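Local coordinates for uncharacterized protein (Pseudomonas aeruginosa UCBPP-PA14, PDB 3FD9) that negatively regulates the type III secretion regulon as an antiactivator, disrupting self-association and DNA binding of the activator ExsA until ExsC relieves it on host contact, at residues Arg42-Gln47 and Asp81-Glu86; Leu87-Asn92 and Ala248-Tyr253; Ser188-Trp193 and Pro211-Leu216; Ser25-Ala30 and Gln56-Gly61. All blocks are in the same frame, centred on the assembly; numbering follows the deposited sequence.

Contact 1 of 4, residues Arg42-Gln47 and Asp81-Glu86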
# COMPACT_ATOMS: atom_id res chain seq x y z
N ARG A 42 17.90 -17.31 -2.17
CA ARG A 42 18.26 -15.97 -1.70
C ARG A 42 19.06 -15.18 -2.73
O ARG A 42 18.92 -13.96 -2.85
CB ARG A 42 19.06 -16.08 -0.40
CG ARG A 42 19.26 -14.77 0.36
CD ARG A 42 20.65 -14.75 1.01
NE ARG A 42 21.13 -16.11 1.29
CZ ARG A 42 22.08 -16.71 0.59
NH1 ARG A 42 22.67 -16.08 -0.43
NH2 ARG A 42 22.46 -17.95 0.90
N LEU A 43 19.91 -15.88 -3.47
CA LEU A 43 20.79 -15.24 -4.44
C LEU A 43 20.02 -14.76 -5.66
O LEU A 43 20.32 -13.70 -6.22
CB LEU A 43 21.91 -16.20 -4.86
CG LEU A 43 22.99 -15.77 -5.86
CD1 LEU A 43 22.49 -15.87 -7.30
CD2 LEU A 43 23.51 -14.37 -5.58
N ARG A 44 19.02 -15.53 -6.08
CA ARG A 44 18.22 -15.16 -7.24
C ARG A 44 17.28 -14.02 -6.91
O ARG A 44 17.01 -13.15 -7.73
CB ARG A 44 17.40 -16.36 -7.72
CG ARG A 44 18.24 -17.43 -8.39
CD ARG A 44 18.70 -16.98 -9.77
NE ARG A 44 19.46 -18.02 -10.44
CZ ARG A 44 20.78 -18.00 -10.60
NH1 ARG A 44 21.48 -16.97 -10.14
NH2 ARG A 44 21.40 -19.00 -11.21
N LEU A 45 16.78 -14.03 -5.68
CA LEU A 45 15.94 -12.94 -5.20
C LEU A 45 16.64 -11.60 -5.29
O LEU A 45 16.04 -10.63 -5.70
CB LEU A 45 15.51 -13.19 -3.75
CG LEU A 45 14.03 -13.48 -3.57
CD1 LEU A 45 13.60 -13.02 -2.19
CD2 LEU A 45 13.23 -12.75 -4.62
N GLU A 46 17.91 -11.54 -4.89
CA GLU A 46 18.64 -10.29 -4.91
C GLU A 46 18.96 -9.91 -6.35
O GLU A 46 18.97 -8.73 -6.70
CB GLU A 46 19.91 -10.36 -4.07
CG GLU A 46 21.11 -10.98 -4.78
CD GLU A 46 22.37 -11.02 -3.92
OE1 GLU A 46 22.26 -11.00 -2.67
OE2 GLU A 46 23.48 -11.09 -4.50
N GLN A 47 19.20 -10.90 -7.20
CA GLN A 47 19.45 -10.61 -8.61
C GLN A 47 18.20 -10.02 -9.24
O GLN A 47 18.28 -9.08 -10.03
CB GLN A 47 19.91 -11.84 -9.38
CG GLN A 47 21.39 -12.13 -9.21
CD GLN A 47 21.74 -13.53 -9.63
OE1 GLN A 47 20.88 -14.29 -10.06
NE2 GLN A 47 23.02 -13.89 -9.51
N ASP A 81 23.23 -16.89 -15.05
CA ASP A 81 23.34 -15.75 -14.14
C ASP A 81 22.83 -14.44 -14.75
O ASP A 81 22.73 -13.42 -14.07
CB ASP A 81 24.79 -15.58 -13.68
CG ASP A 81 25.22 -16.67 -12.73
OD1 ASP A 81 26.44 -16.98 -12.69
OD2 ASP A 81 24.35 -17.21 -12.02
N GLY A 82 22.52 -14.49 -16.04
CA GLY A 82 21.94 -13.34 -16.71
C GLY A 82 20.50 -13.61 -17.11
O GLY A 82 20.03 -13.11 -18.13
N TRP A 83 19.81 -14.41 -16.30
CA TRP A 83 18.43 -14.81 -16.56
C TRP A 83 17.49 -13.61 -16.59
O TRP A 83 16.52 -13.60 -17.35
CB TRP A 83 17.96 -15.81 -15.51
CG TRP A 83 18.03 -15.32 -14.09
CD1 TRP A 83 19.14 -15.30 -13.28
CD2 TRP A 83 16.95 -14.80 -13.31
NE1 TRP A 83 18.81 -14.78 -12.05
CE2 TRP A 83 17.47 -14.47 -12.04
CE3 TRP A 83 15.59 -14.57 -13.56
CZ2 TRP A 83 16.69 -13.92 -11.03
CZ3 TRP A 83 14.82 -14.03 -12.56
CH2 TRP A 83 15.37 -13.71 -11.31
N CYS A 84 17.78 -12.61 -15.77
CA CYS A 84 16.99 -11.38 -15.75
C CYS A 84 16.85 -10.76 -17.14
O CYS A 84 15.88 -10.05 -17.41
CB CYS A 84 17.63 -10.37 -14.81
SG CYS A 84 17.69 -10.90 -13.11
N ALA A 85 17.82 -11.01 -18.00
CA ALA A 85 17.84 -10.39 -19.31
C ALA A 85 16.73 -10.92 -20.21
O ALA A 85 16.51 -10.40 -21.30
CB ALA A 85 19.20 -10.60 -19.97
N GLU A 86 16.03 -11.95 -19.74
CA GLU A 86 14.96 -12.57 -20.53
C GLU A 86 13.59 -12.07 -20.11
O GLU A 86 12.58 -12.43 -20.72
CB GLU A 86 15.02 -14.09 -20.41
CG GLU A 86 16.04 -14.73 -21.32
CD GLU A 86 15.78 -14.41 -22.79
OE1 GLU A 86 14.61 -14.57 -23.22
OE2 GLU A 86 16.72 -14.00 -23.50
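W83 turns the N-H edge of its indole to Q47, while the side chain of R44, on the same helix 42-50, lies obliquely against the same ring; the contact pins a helix of the ExsD N-terminal domain to the short 3-10 turn 83-86 that precedes strand 90-92. The ring NE1 of W83 donates to OE1 of Q47 at 2.9 Å in a nearly straight bond, 169° at the hydrogen, with the acceptor close to the plane of the indole. That same OE1 of Q47 also takes a bond from NH1 of R44 at 2.7 Å, arriving in the carbonyl plane on a lone pair, so a single oxygen is gripped by two donors and the amide is held from both segments. R44 bends at chi2 (-72°), which carries CD against the indole, where it lies 3.2 Å from W83 NE1. Beyond CD, one face of the guanidinium has W83 CD1 over its rim, while D81 OD2 sits at its edge, making a salt bridge with a weak, long hydrogen bond. W83 is buried and also touches C75 and A76 of helix 66-76. C84 completes the contact: its SG lies 3.6 Å from the backbone O of Q47.

Contact 2 of 4, residues Leu87-Asn92 and Ala248-Tyr253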
# COMPACT_ATOMS: atom_id res chain seq x y z
N LEU A 87 13.55 -11.25 -19.08
CA LEU A 87 12.29 -10.72 -18.58
C LEU A 87 11.82 -9.56 -19.44
O LEU A 87 12.59 -8.66 -19.76
CB LEU A 87 12.45 -10.24 -17.13
CG LEU A 87 12.68 -11.35 -16.11
CD1 LEU A 87 13.05 -10.75 -14.77
CD2 LEU A 87 11.45 -12.20 -16.00
N GLY A 88 10.54 -9.58 -19.80
CA GLY A 88 9.93 -8.47 -20.51
C GLY A 88 8.42 -8.60 -20.42
O GLY A 88 7.90 -9.57 -19.85
N ASP A 89 7.71 -7.62 -20.97
CA ASP A 89 6.27 -7.64 -20.97
C ASP A 89 5.74 -7.67 -22.39
O ASP A 89 6.40 -7.20 -23.31
CB ASP A 89 5.73 -6.40 -20.26
CG ASP A 89 6.14 -6.35 -18.81
OD1 ASP A 89 5.62 -7.17 -18.02
OD2 ASP A 89 6.96 -5.47 -18.46
N ARG A 90 4.55 -8.24 -22.56
CA ARG A 90 3.83 -8.14 -23.81
C ARG A 90 2.83 -7.02 -23.59
O ARG A 90 1.97 -7.11 -22.72
CB ARG A 90 3.09 -9.44 -24.12
CG ARG A 90 3.87 -10.71 -23.80
CD ARG A 90 4.70 -11.19 -24.97
NE ARG A 90 3.88 -11.53 -26.13
CZ ARG A 90 4.34 -12.10 -27.24
NH1 ARG A 90 5.63 -12.39 -27.35
NH2 ARG A 90 3.52 -12.37 -28.25
N VAL A 91 2.95 -5.95 -24.36
CA VAL A 91 2.23 -4.72 -24.07
C VAL A 91 1.31 -4.31 -25.21
O VAL A 91 1.75 -4.13 -26.34
CB VAL A 91 3.19 -3.56 -23.79
CG1 VAL A 91 2.39 -2.34 -23.37
CG2 VAL A 91 4.19 -3.94 -22.71
N ASN A 92 0.03 -4.16 -24.90
CA ASN A 92 -0.94 -3.76 -25.91
C ASN A 92 -1.12 -2.26 -25.93
O ASN A 92 -1.82 -1.71 -25.09
CB ASN A 92 -2.28 -4.44 -25.67
CG ASN A 92 -3.26 -4.19 -26.79
OD1 ASN A 92 -2.92 -3.59 -27.80
ND2 ASN A 92 -4.49 -4.64 -26.60
N ALA A 248 15.05 -5.56 -23.88
CA ALA A 248 15.26 -6.31 -25.10
C ALA A 248 14.03 -7.14 -25.41
O ALA A 248 13.58 -7.18 -26.55
CB ALA A 248 16.48 -7.20 -24.98
N GLN A 249 13.47 -7.77 -24.38
CA GLN A 249 12.38 -8.72 -24.55
C GLN A 249 10.98 -8.15 -24.40
O GLN A 249 10.00 -8.89 -24.49
CB GLN A 249 12.56 -9.90 -23.60
CG GLN A 249 13.81 -10.70 -23.87
CD GLN A 249 13.94 -11.09 -25.33
OE1 GLN A 249 12.96 -11.50 -25.96
NE2 GLN A 249 15.15 -10.97 -25.87
N ASP A 250 10.87 -6.85 -24.14
CA ASP A 250 9.57 -6.19 -24.14
C ASP A 250 8.99 -6.27 -25.54
O ASP A 250 9.63 -5.85 -26.49
CB ASP A 250 9.73 -4.72 -23.74
CG ASP A 250 9.74 -4.51 -22.23
OD1 ASP A 250 9.17 -5.35 -21.50
OD2 ASP A 250 10.30 -3.49 -21.77
N HIS A 251 7.78 -6.81 -25.67
CA HIS A 251 7.12 -6.91 -26.97
C HIS A 251 5.89 -6.01 -26.99
O HIS A 251 5.02 -6.13 -26.14
CB HIS A 251 6.72 -8.36 -27.27
CG HIS A 251 6.01 -8.54 -28.58
ND1 HIS A 251 4.66 -8.84 -28.67
CD2 HIS A 251 6.46 -8.46 -29.86
CE1 HIS A 251 4.31 -8.94 -29.94
NE2 HIS A 251 5.38 -8.71 -30.68
N PHE A 252 5.80 -5.13 -27.98
CA PHE A 252 4.63 -4.27 -28.13
C PHE A 252 3.76 -4.73 -29.30
O PHE A 252 4.25 -5.39 -30.23
CB PHE A 252 5.05 -2.82 -28.33
CG PHE A 252 5.83 -2.26 -27.18
CD1 PHE A 252 5.19 -1.84 -26.03
CD2 PHE A 252 7.21 -2.18 -27.24
CE1 PHE A 252 5.91 -1.33 -24.96
CE2 PHE A 252 7.94 -1.68 -26.17
CZ PHE A 252 7.29 -1.25 -25.03
N TYR A 253 2.48 -4.39 -29.25
CA TYR A 253 1.55 -4.77 -30.31
C TYR A 253 0.25 -4.00 -30.20
O TYR A 253 0.03 -3.30 -29.21
CB TYR A 253 1.30 -6.29 -30.29
CG TYR A 253 0.47 -6.76 -29.12
CD1 TYR A 253 -0.91 -6.87 -29.22
CD2 TYR A 253 1.07 -7.09 -27.91
CE1 TYR A 253 -1.68 -7.29 -28.14
CE2 TYR A 253 0.32 -7.52 -26.83
CZ TYR A 253 -1.06 -7.62 -26.95
OH TYR A 253 -1.82 -8.04 -25.88
O HOH W 1 14.56 -8.16 -21.52
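R90, V91 and N92 run beside H251, F252 and Y253 as a two-stranded parallel sheet, the axes of the short strands 4.7 Å apart and their directions 23° from parallel. The backbone bonds follow the parallel pattern: D89 O accepts from H251 N, V91 N donates to H251 O, and V91 O accepts from Y253 N. Before the strands, the side chain of D250 continues the pairing, its OD1 taking the backbone N of D89 at 2.8 Å. A water joins L87 O to Q249 N one step earlier. CA of G88 lies 3.4 Å from the same OD1 of D250.

On one face, V91 and F252 point the same way, CB of V91 3.5 Å from CD1 of F252; helix 96-115 touches V91, and helix 232-241 touches F252. On the other, the chain of R90 is bent at chi2 and chi3, and H251 ND1 stands over the centre of one guanidinium face, the planes 32° apart; this arginine is poorly ordered. The carboxylates of D89 and D250 lie side by side, 3.8 Å between D89 OD2 and D250 OD1, a repulsion presumably eased by the salt bridge from D89 to R57. The pairing ties the N-terminal and C-terminal family regions of the chain together. At its end, Y253 CG lies between the backbone N and carbonyl carbon (chi1 71°), and the ring turns back across N92, whose CB is 3.6 Å from Y253 OH.

Contact 3 of 4, residues Ser188-Trp193 and Pro211-Leu216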
# COMPACT_ATOMS: atom_id res chain seq x y z
N SER A 188 7.25 25.33 -24.14
CA SER A 188 7.38 26.05 -25.40
C SER A 188 7.75 25.12 -26.56
O SER A 188 7.35 25.37 -27.70
CB SER A 188 8.42 27.16 -25.28
OG SER A 188 7.97 28.19 -24.41
N ALA A 189 8.50 24.07 -26.26
CA ALA A 189 9.05 23.20 -27.31
C ALA A 189 8.07 22.13 -27.77
O ALA A 189 8.29 21.48 -28.79
CB ALA A 189 10.33 22.57 -26.83
N TRP A 190 7.00 21.94 -27.00
CA TRP A 190 5.95 20.98 -27.31
C TRP A 190 4.64 21.48 -26.73
O TRP A 190 4.14 20.92 -25.75
CB TRP A 190 6.26 19.62 -26.70
CG TRP A 190 5.40 18.51 -27.26
CD1 TRP A 190 4.29 18.65 -28.03
CD2 TRP A 190 5.59 17.11 -27.06
NE1 TRP A 190 3.77 17.41 -28.34
CE2 TRP A 190 4.55 16.45 -27.75
CE3 TRP A 190 6.53 16.34 -26.37
CZ2 TRP A 190 4.43 15.06 -27.77
CZ3 TRP A 190 6.41 14.96 -26.39
CH2 TRP A 190 5.37 14.34 -27.09
N PRO A 191 4.09 22.53 -27.33
CA PRO A 191 2.92 23.25 -26.78
C PRO A 191 1.75 22.33 -26.48
O PRO A 191 1.14 22.48 -25.42
CB PRO A 191 2.56 24.22 -27.91
CG PRO A 191 3.84 24.39 -28.69
CD PRO A 191 4.50 23.06 -28.64
N ASN A 192 1.44 21.39 -27.37
CA ASN A 192 0.23 20.58 -27.25
C ASN A 192 0.38 19.25 -26.50
O ASN A 192 -0.46 18.36 -26.66
CB ASN A 192 -0.36 20.29 -28.63
CG ASN A 192 -0.84 21.54 -29.33
OD1 ASN A 192 -0.74 21.64 -30.56
ND2 ASN A 192 -1.37 22.49 -28.57
N TRP A 193 1.43 19.13 -25.69
CA TRP A 193 1.62 17.93 -24.88
C TRP A 193 0.43 17.74 -23.94
O TRP A 193 -0.10 16.65 -23.84
CB TRP A 193 2.93 18.01 -24.10
CG TRP A 193 3.07 17.05 -22.94
CD1 TRP A 193 3.03 17.36 -21.61
CD2 TRP A 193 3.29 15.63 -23.01
NE1 TRP A 193 3.21 16.23 -20.85
CE2 TRP A 193 3.37 15.15 -21.69
CE3 TRP A 193 3.43 14.73 -24.07
CZ2 TRP A 193 3.57 13.81 -21.39
CZ3 TRP A 193 3.63 13.41 -23.78
CH2 TRP A 193 3.70 12.95 -22.45
N PRO A 211 1.37 19.56 -33.24
CA PRO A 211 2.60 19.04 -33.83
C PRO A 211 3.59 18.56 -32.78
O PRO A 211 3.80 19.25 -31.78
CB PRO A 211 3.18 20.26 -34.55
CG PRO A 211 2.25 21.42 -34.25
CD PRO A 211 1.43 21.02 -33.09
N ILE A 212 4.21 17.40 -33.01
CA ILE A 212 5.21 16.87 -32.08
C ILE A 212 6.61 17.33 -32.46
O ILE A 212 6.89 17.56 -33.63
CB ILE A 212 5.18 15.33 -32.05
CG1 ILE A 212 5.93 14.75 -33.24
CG2 ILE A 212 3.74 14.81 -32.05
CD1 ILE A 212 6.49 13.39 -32.99
N PRO A 213 7.51 17.45 -31.47
CA PRO A 213 8.90 17.87 -31.72
C PRO A 213 9.54 17.06 -32.84
O PRO A 213 9.23 15.88 -32.96
CB PRO A 213 9.59 17.58 -30.39
CG PRO A 213 8.51 17.70 -29.38
CD PRO A 213 7.27 17.17 -30.04
N GLU A 214 10.41 17.67 -33.63
CA GLU A 214 10.93 17.01 -34.82
C GLU A 214 11.78 15.80 -34.45
O GLU A 214 11.85 14.82 -35.18
CB GLU A 214 11.73 17.99 -35.68
CG GLU A 214 11.63 17.74 -37.19
CD GLU A 214 12.60 16.67 -37.70
OE1 GLU A 214 13.82 16.81 -37.49
OE2 GLU A 214 12.13 15.69 -38.33
N VAL A 215 12.42 15.88 -33.29
CA VAL A 215 13.32 14.83 -32.82
C VAL A 215 12.58 13.55 -32.41
O VAL A 215 13.19 12.55 -32.05
CB VAL A 215 14.16 15.32 -31.64
CG1 VAL A 215 13.31 15.38 -30.37
CG2 VAL A 215 15.39 14.43 -31.44
N LEU A 216 11.25 13.59 -32.44
CA LEU A 216 10.46 12.44 -32.03
C LEU A 216 9.70 11.87 -33.22
O LEU A 216 8.90 10.95 -33.07
CB LEU A 216 9.49 12.82 -30.91
CG LEU A 216 10.07 13.29 -29.58
CD1 LEU A 216 8.97 13.76 -28.65
CD2 LEU A 216 10.88 12.21 -28.92
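W190 lays one face of its indole against the ring of P213, a CH-pi contact in which CD of the proline stands 3.5 Å from the centroid of the five-membered ring of W190, only 13° off the ring normal. CG of P213 lies near CD2 and CE3 of the indole, and also rests on the backbone O of A189. The two side chains cross at about a right angle. CG of W190 is anti to the backbone N (chi1 -166°), and chi2 of -12° sets the turn of the ring. Further along the six-membered ring, L216 brings its CD1 to 3.6 Å from CZ3 of W190, while CG2 of I212 makes a longer contact with CZ2 of the indole at 4.3 Å. On the opposite face, CE3 of W193 stands 3.6 Å above the ring plane, toward the rim, so the indole is held between a proline and a second tryptophan. Its N-H is satisfied as well, since NE1 of W190 bonds the backbone O of F209. P211, preceded by a cis peptide bond, packs beside N192.

The contact joins the turn after the long helix 157-189, a type I turn from W190 to W193 leading into helix 193-203, to the loop before helix 217-223. Helix 96-115 closes over it, with W111 meeting W190 edge-to-face and also touching A189, P213 and V215.

Contact 4 of 4, residues Ser25-Ala30 and Gln56-Gly61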
# COMPACT_ATOMS: atom_id res chain seq x y z
N SER A 25 6.38 0.64 -2.40
CA SER A 25 5.93 1.25 -3.64
C SER A 25 4.78 0.51 -4.28
O SER A 25 4.36 0.84 -5.39
CB SER A 25 7.08 1.33 -4.65
OG SER A 25 8.01 2.35 -4.29
N GLY A 26 4.27 -0.51 -3.59
CA GLY A 26 3.14 -1.28 -4.08
C GLY A 26 3.41 -1.92 -5.43
O GLY A 26 2.52 -2.06 -6.26
N ILE A 27 4.66 -2.29 -5.65
CA ILE A 27 5.04 -2.95 -6.89
C ILE A 27 4.81 -4.45 -6.75
O ILE A 27 4.42 -5.13 -7.70
CB ILE A 27 6.51 -2.66 -7.25
CG1 ILE A 27 6.71 -1.16 -7.46
CG2 ILE A 27 6.92 -3.38 -8.53
CD1 ILE A 27 5.90 -0.61 -8.63
N ILE A 28 5.06 -4.94 -5.53
CA ILE A 28 4.93 -6.35 -5.19
C ILE A 28 4.09 -6.49 -3.91
O ILE A 28 4.44 -5.92 -2.87
CB ILE A 28 6.32 -6.95 -4.93
CG1 ILE A 28 7.26 -6.64 -6.10
CG2 ILE A 28 6.23 -8.44 -4.72
CD1 ILE A 28 8.43 -7.58 -6.22
N SER A 29 3.00 -7.23 -3.98
CA SER A 29 2.15 -7.39 -2.80
C SER A 29 2.82 -8.31 -1.78
O SER A 29 3.77 -9.01 -2.09
CB SER A 29 0.78 -7.94 -3.19
OG SER A 29 0.89 -9.29 -3.62
N ALA A 30 2.32 -8.30 -0.54
CA ALA A 30 2.84 -9.17 0.50
C ALA A 30 2.67 -10.62 0.07
O ALA A 30 3.59 -11.43 0.19
CB ALA A 30 2.14 -8.93 1.81
N GLN A 56 12.68 -0.91 -13.87
CA GLN A 56 11.87 -0.12 -14.78
C GLN A 56 10.43 -0.10 -14.28
O GLN A 56 9.80 0.96 -14.22
CB GLN A 56 11.95 -0.72 -16.19
CG GLN A 56 11.05 -0.10 -17.25
CD GLN A 56 11.40 -0.58 -18.67
OE1 GLN A 56 12.46 -0.25 -19.21
NE2 GLN A 56 10.51 -1.38 -19.26
N ARG A 57 9.92 -1.26 -13.92
CA ARG A 57 8.57 -1.34 -13.38
C ARG A 57 8.44 -0.55 -12.09
O ARG A 57 7.44 0.14 -11.88
CB ARG A 57 8.13 -2.79 -13.19
CG ARG A 57 7.97 -3.51 -14.52
CD ARG A 57 7.22 -4.81 -14.38
NE ARG A 57 5.81 -4.57 -14.07
CZ ARG A 57 4.80 -4.88 -14.88
NH1 ARG A 57 5.03 -5.44 -16.06
NH2 ARG A 57 3.55 -4.62 -14.50
N LEU A 58 9.45 -0.62 -11.23
CA LEU A 58 9.44 0.16 -9.99
C LEU A 58 9.30 1.66 -10.28
O LEU A 58 8.37 2.32 -9.80
CB LEU A 58 10.69 -0.11 -9.15
CG LEU A 58 10.87 0.74 -7.89
CD1 LEU A 58 9.68 0.64 -6.97
CD2 LEU A 58 12.14 0.34 -7.14
N ALA A 59 10.22 2.18 -11.08
CA ALA A 59 10.22 3.60 -11.44
C ALA A 59 8.89 4.05 -12.05
O ALA A 59 8.48 5.20 -11.89
CB ALA A 59 11.37 3.89 -12.38
N ARG A 60 8.22 3.15 -12.75
CA ARG A 60 7.02 3.51 -13.48
C ARG A 60 5.76 3.23 -12.65
O ARG A 60 4.66 3.63 -13.04
CB ARG A 60 6.97 2.78 -14.82
CG ARG A 60 8.16 3.14 -15.72
CD ARG A 60 8.16 2.39 -17.04
NE ARG A 60 9.24 2.86 -17.92
CZ ARG A 60 9.47 2.38 -19.14
NH1 ARG A 60 8.70 1.42 -19.63
NH2 ARG A 60 10.45 2.86 -19.87
N GLY A 61 5.93 2.56 -11.52
CA GLY A 61 4.81 2.21 -10.67
C GLY A 61 3.97 1.07 -11.21
O GLY A 61 2.78 0.96 -10.90
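I27 reaches from the loop between helices 19-24 and 30-39 into the C-terminal end of helix 52-60, where it meets L58 and G61; the joint belongs to the helical N-terminal domain of ExsD. From CB, which points toward the helix, the side chain sends CG1 beside the backbone N and anti to the carbonyl carbon (chi1 -62°). CG1 of I27 then touches CD1 of L58 at 3.5 Å and lies 3.9 Å from CA of the same leucine. The tip, CD1 of I27, goes on to the end of the helix, 3.6 Å from both CA and C of G61 and 3.7 Å from the backbone O of R57. The isoleucine thus rests partly on a leucine methyl and partly on bare backbone.

L58 answers with CG anti to its backbone N (chi1 174°), and the two side chains cross at about a right angle. Its CD1 serves two partners, I27 and S25, whose CB is 3.6 Å from that methyl. Y22 of helix 19-24 touches both I27 and L58.

Both segments contain a Schellman motif, at G26 after helix 19-24 and at G61 after helix 52-60, each glycine having the positive phi that this helix ending calls for. R57 turns its polar end elsewhere, to a salt bridge with D89. The contact is mainly apolar: van der Waals contacts of methyl and methylene groups with a methyl and backbone atoms, with S25 OG also beside the L58 methyl. The joint therefore rests on shape and dispersion, and the R57 charge is probably balanced mainly by D89, away from it.

Contacts 1 and 4 lie within the N-terminal family region, and contact 2 joins it to the C-terminal one, whereas contact 3 stands apart, its centre about 39 Å from that of contact 1, on the opposite side of the chain's centre. Contacts 2 and 4 touch directly: R57 NH1 reaches D89 OD1 at 2.7 Å, and Q56 probably bonds D250, so helix 52-60 holds the residues just before both strands of the small sheet. Contact 1 meets contact 2 more lightly, where the backbone of A85 and E86 packs on Q249. Contacts 1 and 4 cross along the chain, using the successive helices 42-50 and 52-60, without touching. Contact 3 is nested within the long loop that contact 2 closes, about 14 Å away at the nearest atoms.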